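Local coordinates for protein Cwp19 (Clostridioides difficile, PDB 5OQ3) that is a cell-wall protein whose TIM-barrel glycoside hydrolase domain, the part present here, probably cleaves peptidoglycan; the whole protein may also have N-acetylmuramoyl-L-alanine amidase activity, at residues 212-215 with 216-219. Numbering follows the deposited sequence.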
ATOM      1  N   GLN A 212     -20.451 -14.775 -15.461  1.00  9.02           N
ATOM      2  CA  GLN A 212     -20.769 -13.636 -14.566  1.00  9.10           C
ATOM      3  C   GLN A 212     -20.444 -12.333 -15.257  1.00  9.60           C
ATOM      4  O   GLN A 212     -19.549 -12.284 -16.079  1.00  9.83           O
ATOM      5  CB  GLN A 212     -19.948 -13.782 -13.255  1.00 10.32           C
ATOM      6  CG  GLN A 212     -20.216 -12.723 -12.213  1.00 10.02           C
ATOM      7  CD  GLN A 212     -19.533 -12.987 -10.912  1.00 10.73           C
ATOM      8  OE1 GLN A 212     -18.464 -13.654 -10.861  1.00 13.14           O
ATOM      9  NE2 GLN A 212     -20.108 -12.455  -9.823  1.00 13.18           N
ATOM     10  N   ASN A 213     -21.152 -11.262 -14.884  1.00  9.23           N
ATOM     11  CA  ASN A 213     -20.759  -9.923 -15.284  1.00 10.35           C
ATOM     12  C   ASN A 213     -19.254  -9.798 -15.067  1.00  9.01           C
ATOM     13  O   ASN A 213     -18.730 -10.052 -13.976  1.00  8.93           O
ATOM     14  CB  ASN A 213     -21.509  -8.926 -14.404  1.00 12.45           C
ATOM     15  CG  ASN A 213     -21.125  -7.513 -14.669  1.00 12.36           C
ATOM     16  OD1 ASN A 213     -20.097  -7.044 -14.189  1.00 14.10           O
ATOM     17  ND2 ASN A 213     -21.889  -6.845 -15.479  1.00 19.71           N
ATOM     18  N   LYS A 214     -18.551  -9.383 -16.109  1.00  9.34           N
ATOM     19  CA  LYS A 214     -17.114  -9.448 -16.069  1.00  9.29           C
ATOM     20  C   LYS A 214     -16.496  -8.508 -15.040  1.00  9.59           C
ATOM     21  O   LYS A 214     -15.520  -8.855 -14.379  1.00  9.23           O
ATOM     22  CB  LYS A 214     -16.496  -9.182 -17.442  1.00 12.42           C
ATOM     23  CG  LYS A 214     -14.970  -9.375 -17.475  1.00 14.25           C
ATOM     24  CD  LYS A 214     -14.379  -9.486 -18.881  1.00 19.13           C
ATOM     25  CE  LYS A 214     -14.422  -8.205 -19.635  1.00 24.72           C
ATOM     26  NZ  LYS A 214     -13.991  -8.516 -21.048  1.00 28.62           N
ATOM     27  N   ASP A 215     -17.096  -7.344 -14.875  1.00  9.74           N
ATOM     28  CA  ASP A 215     -16.552  -6.388 -13.958  1.00 10.87           C
ATOM     29  C   ASP A 215     -16.799  -6.819 -12.531  1.00  9.58           C
ATOM     30  O   ASP A 215     -15.927  -6.633 -11.671  1.00  8.98           O
ATOM     31  CB  ASP A 215     -17.051  -4.981 -14.211  1.00 13.66           C
ATOM     32  CG  ASP A 215     -16.492  -4.391 -15.482  1.00 16.12           C
ATOM     33  OD1 ASP A 215     -15.523  -4.900 -16.043  1.00 17.60           O
ATOM     34  OD2 ASP A 215     -16.985  -3.361 -15.889  1.00 23.55           O
ATOM     35  N   ASN A 216     -17.923  -7.464 -12.260  1.00  8.98           N
ATOM     36  CA  ASN A 216     -18.158  -8.027 -10.956  1.00  8.15           C
ATOM     37  C   ASN A 216     -17.173  -9.187 -10.659  1.00  7.88           C
ATOM     38  O   ASN A 216     -16.695  -9.299  -9.539  1.00  7.68           O
ATOM     39  CB  ASN A 216     -19.612  -8.549 -10.809  1.00  9.30           C
ATOM     40  CG  ASN A 216     -20.675  -7.459 -10.862  1.00 10.14           C
ATOM     41  OD1 ASN A 216     -20.379  -6.293 -10.840  1.00 14.42           O
ATOM     42  ND2 ASN A 216     -21.932  -7.884 -10.888  1.00 12.78           N
ATOM     43  N   TRP A 217     -16.894  -9.982 -11.675  1.00  6.77           N
ATOM     44  CA  TRP A 217     -15.923 -11.051 -11.544  1.00  7.83           C
ATOM     45  C   TRP A 217     -14.524 -10.495 -11.236  1.00  6.90           C
ATOM     46  O   TRP A 217     -13.834 -11.015 -10.382  1.00  7.64           O
ATOM     47  CB  TRP A 217     -15.929 -11.899 -12.834  1.00  8.91           C
ATOM     48  CG  TRP A 217     -14.886 -12.941 -12.936  1.00  7.92           C
ATOM     49  CD1 TRP A 217     -14.847 -14.155 -12.316  1.00  8.85           C
ATOM     50  CD2 TRP A 217     -13.677 -12.833 -13.701  1.00  8.42           C
ATOM     51  NE1 TRP A 217     -13.697 -14.804 -12.686  1.00  9.06           N
ATOM     52  CE2 TRP A 217     -12.959 -14.012 -13.533  1.00  8.94           C
ATOM     53  CE3 TRP A 217     -13.137 -11.825 -14.506  1.00  8.49           C
ATOM     54  CZ2 TRP A 217     -11.704 -14.220 -14.125  1.00  9.32           C
ATOM     55  CZ3 TRP A 217     -11.950 -12.031 -15.104  1.00  9.75           C
ATOM     56  CH2 TRP A 217     -11.232 -13.212 -14.925  1.00  9.54           C
ATOM     57  N   ARG A 218     -14.107  -9.422 -11.901  1.00  7.42           N
ATOM     58  CA  ARG A 218     -12.812  -8.812 -11.617  1.00  6.58           C
ATOM     59  C   ARG A 218     -12.768  -8.283 -10.174  1.00  7.01           C
ATOM     60  O   ARG A 218     -11.761  -8.487  -9.474  1.00  6.83           O
ATOM     61  CB  ARG A 218     -12.533  -7.645 -12.587  1.00  8.00           C
ATOM     62  CG  ARG A 218     -12.202  -8.115 -14.005  1.00  7.90           C
ATOM     63  CD  ARG A 218     -11.915  -6.955 -14.871  1.00  9.51           C
ATOM     64  NE  ARG A 218     -11.458  -7.379 -16.197  1.00 10.56           N
ATOM     65  CZ  ARG A 218     -11.480  -6.609 -17.265  1.00 13.32           C
ATOM     66  NH1 ARG A 218     -11.976  -5.390 -17.200  1.00 16.80           N
ATOM     67  NH2 ARG A 218     -11.017  -7.096 -18.408  1.00 14.58           N
ATOM     68  N   ARG A 219     -13.834  -7.625  -9.710  1.00  7.07           N
ATOM     69  CA  ARG A 219     -13.881  -7.210  -8.311  1.00  6.85           C
ATOM     70  C   ARG A 219     -13.741  -8.394  -7.349  1.00  6.43           C
ATOM     71  O   ARG A 219     -13.001  -8.309  -6.348  1.00  6.79           O
ATOM     72  CB  ARG A 219     -15.124  -6.336  -8.008  1.00  6.73           C
ATOM     73  CG  ARG A 219     -15.034  -4.894  -8.497  1.00  8.05           C
ATOM     74  CD  ARG A 219     -16.340  -4.122  -8.239  1.00 10.45           C
ATOM     75  NE  ARG A 219     -17.405  -4.418  -9.183  1.00 11.02           N
ATOM     76  CZ  ARG A 219     -17.562  -3.822 -10.356  1.00  9.95           C
ATOM     77  NH1 ARG A 219     -18.580  -4.164 -11.119  1.00 12.48           N
ATOM     78  NH2 ARG A 219     -16.703  -2.886 -10.742  1.00 11.15           N
TER
HETATM   79  O   HOH W   1     -22.540 -10.750 -10.353  1.00 19.05           O
HETATM   80  O   HOH W   2     -17.277  -1.480 -13.345  1.00 24.39           O
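The guanidinium of Arg-219 lies with one face over the backbone of Asp-215, whose O sits 3.5 Å from Arg-219 CZ, over the centre of the group. Two partners meet its edge in plane: Asn-216 OD1, which accepts a 2.8 Å hydrogen bond from Arg-219 NH1, and a water that bridges Arg-219 NH2 to Asp-215 OD2. A bend at chi3 (-78°) folds the arginine back over the first turn, and these edge bonds, with a further one from Arg-219 NH2 to Tyr-268 O, hold the group's rotation. The guanidinium of Arg-218 has Lys-214 CE over one face, 3.8 Å from Arg-218 NH2, the two chains running side by side. Asp-215 OD1 stands well out of that guanidinium plane, 3.8 Å from Arg-218 NH1, a long salt bridge of charge alone; the stronger carboxylate partner of Arg-218 is Asp-201. The Trp-217 ring receives Gln-212 OE1 and Lys-214 O at its edge, and the Gln-212 amide is turned 61° from the indole.

Asn-213 is the N-cap of the helix. With CG anti to its own N (chi1 177°), it brings OD1 back to accept from Asn-216 N at 2.9 Å, the donor in the carbonyl plane, giving a partner to one of the first-turn amides, which have no carbonyl one turn earlier in the helix to bond to. Asn-213 O starts the regular i to i+4 bonding, accepting from Trp-217 N at 2.9 Å. A second water joins Gln-212 NE2 to Asn-216 ND2.

This is the capped N-terminal turn of helix 214-236, which lies between strands 186-189 and 241-244 of the eight-stranded TIM barrel. Helix 202-208 packs beside it, Tyr-205 meeting Trp-217 edge-to-face, while Tyr-268 of helix 267-270 makes a cation-pi contact with Arg-219.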